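Local coordinates for sialidase domain-containing protein (Dyadobacter fermentans, PDB 5HX0) that is of unknown function but, as a sialidase-like six-bladed beta-propeller with BNR-type repeats, may bind or process carbohydrate, at residues V223-D228 / T235-L240; E270-D275 / L342-T347; L335-R340 / V356-G361. One frame throughout, in Å; residues are numbered along the deposited sequence.

Contact 1: residues V223-D228 / T235-L240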
ATOM      1  N   VAL A 223     -27.012  -1.792   1.764  1.00 11.00           N
ATOM      2  CA  VAL A 223     -27.403  -1.722   3.173  1.00 16.39           C
ATOM      3  C   VAL A 223     -26.147  -1.543   4.021  1.00 14.95           C
ATOM      4  O   VAL A 223     -25.284  -2.432   4.068  1.00 14.39           O
ATOM      5  CB  VAL A 223     -28.201  -2.956   3.601  1.00 15.93           C
ATOM      6  CG1 VAL A 223     -28.490  -2.912   5.118  1.00 11.77           C
ATOM      7  CG2 VAL A 223     -29.503  -3.030   2.800  1.00 16.25           C
ATOM      8  N   VAL A 224     -26.056  -0.402   4.701  1.00 12.25           N
ATOM      9  CA  VAL A 224     -24.861  -0.021   5.450  1.00 13.44           C
ATOM     10  C   VAL A 224     -25.139  -0.129   6.944  1.00 15.08           C
ATOM     11  O   VAL A 224     -26.282  -0.229   7.395  1.00 16.77           O
ATOM     12  CB  VAL A 224     -24.368   1.403   5.109  1.00 12.55           C
ATOM     13  CG1 VAL A 224     -23.943   1.511   3.638  1.00 13.77           C
ATOM     14  CG2 VAL A 224     -25.444   2.447   5.471  1.00 14.24           C
ATOM     15  N   ALA A 225     -24.062  -0.116   7.717  1.00 13.47           N
ATOM     16  CA  ALA A 225     -24.128  -0.197   9.164  1.00 15.88           C
ATOM     17  C   ALA A 225     -23.853   1.177   9.745  1.00 18.97           C
ATOM     18  O   ALA A 225     -23.127   1.977   9.153  1.00 17.39           O
ATOM     19  CB  ALA A 225     -23.101  -1.201   9.706  1.00 15.66           C
ATOM     20  N   ALA A 226     -24.429   1.447  10.915  1.00 17.02           N
ATOM     21  CA  ALA A 226     -24.130   2.697  11.604  1.00 15.26           C
ATOM     22  C   ALA A 226     -24.158   2.453  13.105  1.00 20.52           C
ATOM     23  O   ALA A 226     -25.030   1.734  13.606  1.00 17.34           O
ATOM     24  CB  ALA A 226     -25.123   3.810  11.220  1.00 15.76           C
ATOM     25  N   THR A 227     -23.180   3.026  13.808  1.00 18.06           N
ATOM     26  CA  THR A 227     -23.182   3.012  15.268  1.00 17.76           C
ATOM     27  C   THR A 227     -24.152   4.087  15.734  1.00 22.75           C
ATOM     28  O   THR A 227     -23.940   5.268  15.447  1.00 21.19           O
ATOM     29  CB  THR A 227     -21.787   3.290  15.834  1.00 21.13           C
ATOM     30  OG1 THR A 227     -20.872   2.280  15.423  1.00 19.24           O
ATOM     31  CG2 THR A 227     -21.822   3.326  17.374  1.00 21.92           C
ATOM     32  N   ASP A 228     -25.221   3.684  16.420  1.00 17.98           N
ATOM     33  CA  ASP A 228     -26.235   4.623  16.869  1.00 21.08           C
ATOM     34  C   ASP A 228     -26.325   4.751  18.383  1.00 28.43           C
ATOM     35  O   ASP A 228     -27.133   5.539  18.872  1.00 30.68           O
ATOM     36  CB  ASP A 228     -27.616   4.280  16.284  1.00 21.02           C
ATOM     37  CG  ASP A 228     -28.084   2.862  16.579  1.00 25.36           C
ATOM     38  OD1 ASP A 228     -27.540   2.168  17.465  1.00 25.94           O
ATOM     39  OD2 ASP A 228     -29.047   2.455  15.889  1.00 27.44           O
ATOM     40  N   THR A 235     -25.321  -1.054  16.764  1.00 20.38           N
ATOM     41  CA  THR A 235     -25.400  -0.692  15.359  1.00 19.10           C
ATOM     42  C   THR A 235     -26.771  -1.043  14.799  1.00 19.67           C
ATOM     43  O   THR A 235     -27.458  -1.958  15.288  1.00 16.30           O
ATOM     44  CB  THR A 235     -24.301  -1.384  14.507  1.00 19.74           C
ATOM     45  OG1 THR A 235     -24.431  -2.816  14.586  1.00 21.49           O
ATOM     46  CG2 THR A 235     -22.904  -0.966  14.960  1.00 20.86           C
ATOM     47  N   SER A 236     -27.154  -0.308  13.758  1.00 17.06           N
ATOM     48  CA  SER A 236     -28.379  -0.557  13.005  1.00 18.82           C
ATOM     49  C   SER A 236     -28.057  -0.491  11.514  1.00 14.64           C
ATOM     50  O   SER A 236     -27.007   0.016  11.113  1.00 15.89           O
ATOM     51  CB  SER A 236     -29.475   0.471  13.371  1.00 14.78           C
ATOM     52  OG  SER A 236     -28.959   1.786  13.195  1.00 18.62           O
ATOM     53  N   ASN A 237     -28.973  -1.008  10.694  1.00 22.84           N
ATOM     54  CA  ASN A 237     -28.815  -1.050   9.247  1.00 19.70           C
ATOM     55  C   ASN A 237     -29.757  -0.057   8.579  1.00 17.95           C
ATOM     56  O   ASN A 237     -30.884   0.176   9.044  1.00 19.76           O
ATOM     57  CB  ASN A 237     -29.093  -2.455   8.684  1.00 19.60           C
ATOM     58  CG  ASN A 237     -27.939  -3.427   8.920  1.00 15.30           C
ATOM     59  OD1 ASN A 237     -28.158  -4.560   9.337  1.00 19.84           O
ATOM     60  ND2 ASN A 237     -26.704  -2.979   8.662  1.00 12.16           N
ATOM     61  N   HIS A 238     -29.288   0.491   7.464  1.00 16.19           N
ATOM     62  CA  HIS A 238     -29.946   1.563   6.734  1.00 16.41           C
ATOM     63  C   HIS A 238     -29.674   1.347   5.252  1.00 19.33           C
ATOM     64  O   HIS A 238     -28.578   0.926   4.877  1.00 18.73           O
ATOM     65  CB  HIS A 238     -29.423   2.924   7.224  1.00 19.76           C
ATOM     66  CG  HIS A 238     -29.537   3.078   8.706  1.00 20.65           C
ATOM     67  ND1 HIS A 238     -30.670   3.582   9.309  1.00 19.09           N
ATOM     68  CD2 HIS A 238     -28.718   2.691   9.710  1.00 20.25           C
ATOM     69  CE1 HIS A 238     -30.523   3.543  10.622  1.00 25.00           C
ATOM     70  NE2 HIS A 238     -29.351   3.001  10.894  1.00 19.93           N
ATOM     71  N   LEU A 239     -30.684   1.589   4.421  1.00 16.25           N
ATOM     72  CA  LEU A 239     -30.546   1.410   2.980  1.00 16.59           C
ATOM     73  C   LEU A 239     -30.087   2.710   2.323  1.00 18.76           C
ATOM     74  O   LEU A 239     -30.748   3.748   2.456  1.00 24.04           O
ATOM     75  CB  LEU A 239     -31.867   0.955   2.367  1.00 15.11           C
ATOM     76  CG  LEU A 239     -31.888   0.776   0.843  1.00 17.94           C
ATOM     77  CD1 LEU A 239     -30.946  -0.336   0.409  1.00 13.50           C
ATOM     78  CD2 LEU A 239     -33.305   0.499   0.365  1.00 21.17           C
ATOM     79  N   LEU A 240     -28.971   2.646   1.606  1.00 14.72           N
ATOM     80  CA  LEU A 240     -28.566   3.702   0.696  1.00 17.98           C
ATOM     81  C   LEU A 240     -28.880   3.293  -0.736  1.00 20.83           C
ATOM     82  O   LEU A 240     -28.900   2.108  -1.084  1.00 15.09           O
ATOM     83  CB  LEU A 240     -27.073   4.015   0.799  1.00 16.81           C
ATOM     84  CG  LEU A 240     -26.477   4.281   2.180  1.00 20.33           C
ATOM     85  CD1 LEU A 240     -25.032   4.700   2.042  1.00 13.08           C
ATOM     86  CD2 LEU A 240     -27.278   5.331   2.915  1.00 23.92           C
TER

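Contact 2: residues E270-D275 / L342-T347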
ATOM      1  N   GLU A 270     -32.588  -7.910  -4.595  1.00 15.75           N
ATOM      2  CA  GLU A 270     -33.887  -7.562  -5.159  1.00 16.03           C
ATOM      3  C   GLU A 270     -34.465  -8.789  -5.835  1.00 19.39           C
ATOM      4  O   GLU A 270     -33.792  -9.415  -6.665  1.00 18.68           O
ATOM      5  CB  GLU A 270     -33.772  -6.419  -6.165  1.00 19.03           C
ATOM      6  CG  GLU A 270     -35.121  -5.863  -6.625  1.00 26.41           C
ATOM      7  CD  GLU A 270     -34.936  -4.860  -7.749  1.00 32.01           C
ATOM      8  OE1 GLU A 270     -34.631  -5.289  -8.886  1.00 28.32           O
ATOM      9  OE2 GLU A 270     -35.027  -3.647  -7.486  1.00 31.42           O
ATOM     10  N   THR A 271     -35.716  -9.123  -5.491  1.00 20.00           N
ATOM     11  CA  THR A 271     -36.348 -10.324  -6.022  1.00 18.73           C
ATOM     12  C   THR A 271     -36.960 -10.043  -7.391  1.00 21.37           C
ATOM     13  O   THR A 271     -37.122  -8.882  -7.779  1.00 18.20           O
ATOM     14  CB  THR A 271     -37.426 -10.814  -5.067  1.00 20.90           C
ATOM     15  OG1 THR A 271     -38.528  -9.896  -5.103  1.00 19.80           O
ATOM     16  CG2 THR A 271     -36.869 -10.905  -3.660  1.00 15.73           C
ATOM     17  N   PRO A 272     -37.306 -11.092  -8.150  1.00 19.54           N
ATOM     18  CA  PRO A 272     -37.929 -10.847  -9.463  1.00 24.91           C
ATOM     19  C   PRO A 272     -39.199 -10.024  -9.378  1.00 25.34           C
ATOM     20  O   PRO A 272     -39.441  -9.190 -10.259  1.00 23.15           O
ATOM     21  CB  PRO A 272     -38.181 -12.262  -9.997  1.00 21.69           C
ATOM     22  CG  PRO A 272     -37.021 -13.083  -9.379  1.00 18.59           C
ATOM     23  CD  PRO A 272     -36.857 -12.495  -7.995  1.00 15.55           C
ATOM     24  N   LYS A 273     -39.994 -10.181  -8.325  1.00 23.62           N
ATOM     25  CA  LYS A 273     -41.182  -9.344  -8.184  1.00 28.75           C
ATOM     26  C   LYS A 273     -40.879  -7.956  -7.626  1.00 31.94           C
ATOM     27  O   LYS A 273     -41.800  -7.133  -7.524  1.00 30.38           O
ATOM     28  CB  LYS A 273     -42.221 -10.052  -7.316  1.00 28.12           C
ATOM     29  CG  LYS A 273     -42.841 -11.261  -8.008  1.00 32.81           C
ATOM     30  CD  LYS A 273     -43.865 -11.951  -7.119  1.00 38.25           C
ATOM     31  CE  LYS A 273     -44.498 -13.129  -7.834  1.00 50.01           C
ATOM     32  NZ  LYS A 273     -45.279 -13.978  -6.888  1.00 60.53           N
ATOM     33  N   GLY A 274     -39.628  -7.664  -7.285  1.00 27.65           N
ATOM     34  CA  GLY A 274     -39.236  -6.320  -6.906  1.00 24.35           C
ATOM     35  C   GLY A 274     -39.169  -6.049  -5.421  1.00 25.37           C
ATOM     36  O   GLY A 274     -38.997  -4.885  -5.027  1.00 21.59           O
ATOM     37  N   ASP A 275     -39.325  -7.072  -4.583  1.00 19.96           N
ATOM     38  CA  ASP A 275     -39.059  -6.911  -3.162  1.00 19.98           C
ATOM     39  C   ASP A 275     -37.567  -6.678  -2.954  1.00 24.58           C
ATOM     40  O   ASP A 275     -36.729  -7.237  -3.672  1.00 23.66           O
ATOM     41  CB  ASP A 275     -39.492  -8.156  -2.379  1.00 21.43           C
ATOM     42  CG  ASP A 275     -40.994  -8.244  -2.196  1.00 29.84           C
ATOM     43  OD1 ASP A 275     -41.727  -7.392  -2.762  1.00 29.27           O
ATOM     44  OD2 ASP A 275     -41.432  -9.173  -1.482  1.00 21.89           O
ATOM     45  N   LEU A 342     -32.970 -20.646  -1.386  1.00 14.98           N
ATOM     46  CA  LEU A 342     -34.299 -20.107  -1.146  1.00 18.35           C
ATOM     47  C   LEU A 342     -35.082 -20.043  -2.452  1.00 20.04           C
ATOM     48  O   LEU A 342     -34.506 -20.048  -3.544  1.00 18.38           O
ATOM     49  CB  LEU A 342     -34.194 -18.715  -0.526  1.00 13.57           C
ATOM     50  CG  LEU A 342     -33.276 -18.571   0.695  1.00 14.39           C
ATOM     51  CD1 LEU A 342     -33.387 -17.163   1.251  1.00 20.01           C
ATOM     52  CD2 LEU A 342     -33.636 -19.613   1.762  1.00 16.92           C
ATOM     53  N   ASN A 343     -36.410 -19.987  -2.335  1.00 16.59           N
ATOM     54  CA  ASN A 343     -37.214 -19.723  -3.523  1.00 14.30           C
ATOM     55  C   ASN A 343     -36.941 -18.295  -4.024  1.00 21.34           C
ATOM     56  O   ASN A 343     -36.255 -17.498  -3.370  1.00 19.61           O
ATOM     57  CB  ASN A 343     -38.708 -19.958  -3.241  1.00 16.57           C
ATOM     58  CG  ASN A 343     -39.248 -19.119  -2.075  1.00 22.64           C
ATOM     59  OD1 ASN A 343     -38.768 -18.025  -1.793  1.00 21.44           O
ATOM     60  ND2 ASN A 343     -40.275 -19.646  -1.401  1.00 21.72           N
ATOM     61  N   ALA A 344     -37.479 -17.978  -5.208  1.00 20.40           N
ATOM     62  CA  ALA A 344     -37.134 -16.715  -5.872  1.00 14.64           C
ATOM     63  C   ALA A 344     -37.431 -15.503  -4.992  1.00 15.09           C
ATOM     64  O   ALA A 344     -36.674 -14.527  -4.990  1.00 17.62           O
ATOM     65  CB  ALA A 344     -37.886 -16.610  -7.198  1.00 12.67           C
ATOM     66  N   GLU A 345     -38.513 -15.548  -4.226  1.00 18.67           N
ATOM     67  CA  GLU A 345     -38.872 -14.390  -3.412  1.00 24.17           C
ATOM     68  C   GLU A 345     -38.268 -14.432  -2.006  1.00 20.09           C
ATOM     69  O   GLU A 345     -38.528 -13.528  -1.202  1.00 20.22           O
ATOM     70  CB  GLU A 345     -40.400 -14.267  -3.360  1.00 24.25           C
ATOM     71  CG  GLU A 345     -40.991 -13.937  -4.739  1.00 20.47           C
ATOM     72  CD  GLU A 345     -40.483 -12.612  -5.306  1.00 20.03           C
ATOM     73  OE1 GLU A 345     -40.490 -11.613  -4.559  1.00 18.49           O
ATOM     74  OE2 GLU A 345     -40.062 -12.571  -6.498  1.00 20.99           O
ATOM     75  N   CYS A 346     -37.451 -15.447  -1.701  1.00 17.99           N
ATOM     76  CA  CYS A 346     -36.701 -15.516  -0.440  1.00 18.07           C
ATOM     77  C   CYS A 346     -37.630 -15.551   0.774  1.00 14.76           C
ATOM     78  O   CYS A 346     -37.342 -14.947   1.806  1.00 21.62           O
ATOM     79  CB  CYS A 346     -35.703 -14.360  -0.310  1.00 19.06           C
ATOM     80  SG  CYS A 346     -34.445 -14.285  -1.624  1.00 18.16           S
ATOM     81  N   THR A 347     -38.741 -16.286   0.660  1.00 21.18           N
ATOM     82  CA  THR A 347     -39.705 -16.393   1.755  1.00 19.88           C
ATOM     83  C   THR A 347     -39.568 -17.680   2.559  1.00 24.68           C
ATOM     84  O   THR A 347     -40.072 -17.748   3.687  1.00 25.18           O
ATOM     85  CB  THR A 347     -41.145 -16.306   1.222  1.00 20.92           C
ATOM     86  OG1 THR A 347     -41.384 -17.367   0.281  1.00 24.38           O
ATOM     87  CG2 THR A 347     -41.390 -14.978   0.532  1.00 26.61           C
TER
HETATM   88  O   HOH W   1     -42.469 -11.276  -3.204  1.00 27.22           O

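Contact 3: residues L335-R340 / V356-G361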
ATOM      1  N   LEU A 335     -16.816 -26.051  13.073  1.00 17.12           N
ATOM      2  CA  LEU A 335     -16.578 -24.768  12.410  1.00 16.48           C
ATOM      3  C   LEU A 335     -16.513 -24.911  10.898  1.00 17.51           C
ATOM      4  O   LEU A 335     -15.808 -25.779  10.385  1.00 16.79           O
ATOM      5  CB  LEU A 335     -15.270 -24.176  12.903  1.00 18.28           C
ATOM      6  CG  LEU A 335     -15.180 -23.865  14.391  1.00 22.30           C
ATOM      7  CD1 LEU A 335     -13.731 -23.613  14.761  1.00 22.33           C
ATOM      8  CD2 LEU A 335     -16.029 -22.641  14.685  1.00 21.96           C
ATOM      9  N   GLY A 336     -17.217 -24.032  10.182  1.00 16.60           N
ATOM     10  CA  GLY A 336     -17.080 -24.018   8.732  1.00 16.79           C
ATOM     11  C   GLY A 336     -18.031 -23.098   7.988  1.00 13.95           C
ATOM     12  O   GLY A 336     -18.266 -21.954   8.401  1.00 14.03           O
ATOM     13  N   ILE A 337     -18.588 -23.607   6.888  1.00 12.74           N
ATOM     14  CA  ILE A 337     -19.306 -22.813   5.895  1.00 15.93           C
ATOM     15  C   ILE A 337     -20.576 -23.562   5.558  1.00 12.89           C
ATOM     16  O   ILE A 337     -20.527 -24.773   5.330  1.00 15.30           O
ATOM     17  CB  ILE A 337     -18.489 -22.600   4.599  1.00 13.47           C
ATOM     18  CG1 ILE A 337     -17.039 -22.137   4.870  1.00 15.27           C
ATOM     19  CG2 ILE A 337     -19.255 -21.688   3.603  1.00 13.38           C
ATOM     20  CD1 ILE A 337     -16.880 -20.739   5.494  1.00 15.35           C
ATOM     21  N   ARG A 338     -21.700 -22.848   5.473  1.00 12.59           N
ATOM     22  CA  ARG A 338     -22.985 -23.470   5.152  1.00 14.07           C
ATOM     23  C   ARG A 338     -23.772 -22.593   4.177  1.00 17.44           C
ATOM     24  O   ARG A 338     -23.398 -21.453   3.882  1.00 13.70           O
ATOM     25  CB  ARG A 338     -23.787 -23.736   6.442  1.00 15.09           C
ATOM     26  CG  ARG A 338     -23.027 -24.668   7.401  1.00 13.24           C
ATOM     27  CD  ARG A 338     -23.769 -24.977   8.688  1.00 21.61           C
ATOM     28  NE  ARG A 338     -22.958 -25.912   9.475  1.00 17.12           N
ATOM     29  CZ  ARG A 338     -23.456 -26.845  10.277  1.00 28.04           C
ATOM     30  NH1 ARG A 338     -24.771 -26.980  10.418  1.00 26.37           N
ATOM     31  NH2 ARG A 338     -22.633 -27.649  10.936  1.00 16.50           N
ATOM     32  N   ALA A 339     -24.890 -23.130   3.688  1.00 14.00           N
ATOM     33  CA  ALA A 339     -25.726 -22.399   2.750  1.00 18.33           C
ATOM     34  C   ALA A 339     -27.105 -23.040   2.693  1.00 18.73           C
ATOM     35  O   ALA A 339     -27.306 -24.168   3.151  1.00 16.68           O
ATOM     36  CB  ALA A 339     -25.095 -22.367   1.348  1.00 14.14           C
ATOM     37  N   ARG A 340     -28.058 -22.300   2.117  1.00 14.97           N
ATOM     38  CA  ARG A 340     -29.347 -22.883   1.776  1.00 16.41           C
ATOM     39  C   ARG A 340     -29.882 -22.181   0.535  1.00 15.21           C
ATOM     40  O   ARG A 340     -29.529 -21.039   0.256  1.00 17.51           O
ATOM     41  CB  ARG A 340     -30.343 -22.798   2.951  1.00 21.38           C
ATOM     42  CG  ARG A 340     -30.501 -21.429   3.592  1.00 23.77           C
ATOM     43  CD  ARG A 340     -31.328 -21.518   4.907  1.00 21.55           C
ATOM     44  NE  ARG A 340     -30.584 -22.138   6.006  1.00 23.27           N
ATOM     45  CZ  ARG A 340     -31.148 -22.688   7.081  1.00 29.50           C
ATOM     46  NH1 ARG A 340     -32.476 -22.702   7.209  1.00 27.21           N
ATOM     47  NH2 ARG A 340     -30.392 -23.237   8.025  1.00 20.85           N
ATOM     48  N   VAL A 356     -24.200 -28.229   4.060  1.00 13.75           N
ATOM     49  CA  VAL A 356     -23.005 -28.051   4.890  1.00 20.00           C
ATOM     50  C   VAL A 356     -21.784 -28.200   3.994  1.00 18.82           C
ATOM     51  O   VAL A 356     -21.501 -29.294   3.493  1.00 18.39           O
ATOM     52  CB  VAL A 356     -22.975 -29.028   6.077  1.00 21.63           C
ATOM     53  CG1 VAL A 356     -21.752 -28.746   6.947  1.00 20.68           C
ATOM     54  CG2 VAL A 356     -24.255 -28.880   6.928  1.00 18.64           C
ATOM     55  N   LEU A 357     -21.041 -27.105   3.785  1.00 17.36           N
ATOM     56  CA  LEU A 357     -19.914 -27.162   2.851  1.00 15.28           C
ATOM     57  C   LEU A 357     -18.585 -27.515   3.525  1.00 17.94           C
ATOM     58  O   LEU A 357     -17.750 -28.200   2.924  1.00 15.06           O
ATOM     59  CB  LEU A 357     -19.767 -25.827   2.103  1.00 13.27           C
ATOM     60  CG  LEU A 357     -20.971 -25.391   1.262  1.00 18.77           C
ATOM     61  CD1 LEU A 357     -20.725 -24.021   0.654  1.00 19.98           C
ATOM     62  CD2 LEU A 357     -21.271 -26.421   0.166  1.00 25.95           C
ATOM     63  N   ARG A 358     -18.352 -27.051   4.749  1.00 13.16           N
ATOM     64  CA  ARG A 358     -17.093 -27.300   5.448  1.00 14.33           C
ATOM     65  C   ARG A 358     -17.390 -27.497   6.921  1.00 15.19           C
ATOM     66  O   ARG A 358     -18.213 -26.774   7.491  1.00 20.95           O
ATOM     67  CB  ARG A 358     -16.071 -26.138   5.311  1.00 11.43           C
ATOM     68  CG  ARG A 358     -15.624 -25.797   3.898  1.00 16.48           C
ATOM     69  CD  ARG A 358     -14.722 -26.880   3.314  1.00 16.14           C
ATOM     70  NE  ARG A 358     -13.400 -26.984   3.924  1.00 16.97           N
ATOM     71  CZ  ARG A 358     -12.283 -26.517   3.367  1.00 17.84           C
ATOM     72  NH1 ARG A 358     -12.324 -25.888   2.198  1.00 16.70           N
ATOM     73  NH2 ARG A 358     -11.124 -26.691   3.969  1.00 17.31           N
ATOM     74  N   THR A 359     -16.716 -28.473   7.533  1.00 15.71           N
ATOM     75  CA  THR A 359     -16.797 -28.712   8.970  1.00 14.35           C
ATOM     76  C   THR A 359     -15.423 -28.774   9.620  1.00 22.29           C
ATOM     77  O   THR A 359     -15.338 -29.058  10.824  1.00 22.22           O
ATOM     78  CB  THR A 359     -17.539 -30.032   9.270  1.00 21.66           C
ATOM     79  OG1 THR A 359     -16.862 -31.107   8.613  1.00 18.83           O
ATOM     80  CG2 THR A 359     -18.978 -29.987   8.761  1.00 19.69           C
ATOM     81  N   ASP A 360     -14.348 -28.526   8.864  1.00 18.55           N
ATOM     82  CA  ASP A 360     -12.983 -28.798   9.305  1.00 19.36           C
ATOM     83  C   ASP A 360     -12.230 -27.550   9.760  1.00 18.89           C
ATOM     84  O   ASP A 360     -10.989 -27.553   9.777  1.00 17.43           O
ATOM     85  CB  ASP A 360     -12.202 -29.494   8.182  1.00 21.74           C
ATOM     86  CG  ASP A 360     -12.199 -28.697   6.866  1.00 23.87           C
ATOM     87  OD1 ASP A 360     -13.228 -28.067   6.526  1.00 20.49           O
ATOM     88  OD2 ASP A 360     -11.162 -28.711   6.163  1.00 21.31           O
ATOM     89  N   GLY A 361     -12.933 -26.480  10.124  1.00 16.31           N
ATOM     90  CA  GLY A 361     -12.238 -25.256  10.507  1.00 15.19           C
ATOM     91  C   GLY A 361     -11.491 -25.413  11.822  1.00 22.28           C
ATOM     92  O   GLY A 361     -11.915 -26.141  12.722  1.00 22.92           O
TER
HETATM   93  O   HOH W   2     -20.107 -26.243   9.585  1.00 20.86           O

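Contact 1: residues V223-D228 / T235-L240
V224 and H238 pair at the hydrogen-bonded position of an antiparallel hairpin: V224 N donates a hydrogen bond to H238 O at 2.9 Å, and H238 N donates one to V224 O at 3.1 Å. V224 O takes a second donor, N237 ND2 at 3.1 Å; that N-H points almost straight at the oxygen (173°), which lies in the plane of the amide but receives the donor from above its own carbonyl plane. The same ND2 also bonds N264 O in the next blade, so the amide nitrogen has two acceptors. A226 and S236 form the next reciprocal pair, each N to the other's O at 3.0 Å. These are the second and third strands, 220-229 and 234-242, of one blade of the propeller, twisted to 142° between their short axes. On the face of A226 and H238 three polar side chains are linked in a chain. With OG set between its backbone N and carbonyl carbon (chi1 54°), S236 accepts from H238 NE2 at 2.6 Å and donates to D228 OD2 at 2.8 Å, meeting the carboxylate from above its plane. H238 ND1 is bonded to Y251 OH, and D228 OD1 forms a salt bridge with K234. T235 OG1 turns to F263 O, out of the hairpin. Apolar contacts fill in at the other end, where L240 CD1 lies 3.7 Å from V224 CG1, the two side chains crossing at about a right angle, and V223 CG1 packs against N237 CB.

Contact 2: residues E270-D275 / L342-T347
E345 reaches T271 and K273 through a folded side chain: CG stands anti to its carbonyl carbon (chi1 -66°), and a bend at chi2 (-61°) turns CD toward the 271-274 turn. T271 OG1, set between its own backbone N and carbonyl carbon (chi1 71°), donates to E345 OE1 at 2.7 Å. E345 OE2 accepts a hydrogen bond from K273 N at 3.0 Å. Both donors come from the syn side, tilted out of the carboxylate plane, so one carboxylate ties down the threonine hydroxyl and a turn amide together. T271 OG1 is gripped from its own turn as well, accepting from D275 N at 3.0 Å and weakly from G274 N. The aliphatic part of K273 crosses the carboxylate, CG 3.4 Å from E345 OE2, while P272 CG lies 4.2 Å from A344 CB. D275 OD2 sits 4.0 Å from E345 OE1, a like-charge approach probably eased by R293, which forms a salt bridge with D275 and also bonds E345 O. In the other loop N343 and T347 hold each other, T347 N on N343 OD1 and N343 ND2 on T347 OG1. Two type I turns, T271-G274 and N343-C346, thus meet between adjacent propeller blades. The second lies in the link between third and fourth strands, the position at which sialidase blades typically carry an Asp box; the match here is one of position alone.

Contact 3: residues L335-R340 / V356-G361
A classic beta bulge marks this contact, with L357 and R358 both facing I337 across the hairpin. I337 O accepts from two successive amides, L357 N at 2.8 Å and R358 N at 3.2 Å, the latter on a lone pair in the carbonyl plane. I337 N bonds R358 O in return, and the same oxygen is approached at 3.2 Å by G336 CA, whose lack of a side chain leaves room for the close passage. Further along, G361 N reaches back to L335 O at 3.0 Å, from above its carbonyl plane. L335 CD1 rests against G361 O. The strands involved, 336-342 and 354-358, are the third and the outermost fourth of one propeller blade. On one face R338 and V356 lie side by side, pointing the same way. The R338 chain is extended from CG to NE, and V356 CG2 sits 3.9 Å above its guanidinium plane, offset toward the rim. R338 NE also donates to a water at the guanidinium edge that in turn bonds R358 O, while NH1 forms a salt bridge with E354. On the other face I337 CG1 runs beside R358 CG at 4.0 Å. R358 bends twice, with chi2 -71° and chi3 -69°, and ends side-on to D360: NE meets OD1 at 2.8 Å, nearly straight at 174°, and NH2 meets OD2, both on syn lone pairs. Its remaining nitrogen, NH1, bonds Y383 OH in the neighbouring blade, where F385 also meets the guanidinium in a cation-pi contact. L357, whose CD1 touches I337 CG2, packs on V381 and L399 of that same blade.

In the fold
Contacts 1 and 3 are hairpins inside single blades, whereas contact 2 joins loops of two consecutive blades. Contact 1 is the buried one, an unbroken run of paired backbone bonds between second and third strands, with N237, S236 and H238 bonded within the protein. Contact 3, partly buried, uses third and fourth strands of another blade, where a bulge breaks the regular pairing and R338 and R358 add salt bridges to E354 and D360. Contact 2 lies at the surface and depends on one carboxylate rather than sheet bonding. Strand 336-342 of contact 3 leads directly into the 342-347 loop of contact 2, although their centres are about 25 Å apart; contacts 1 and 3 remain about 18 Å apart at their nearest atoms.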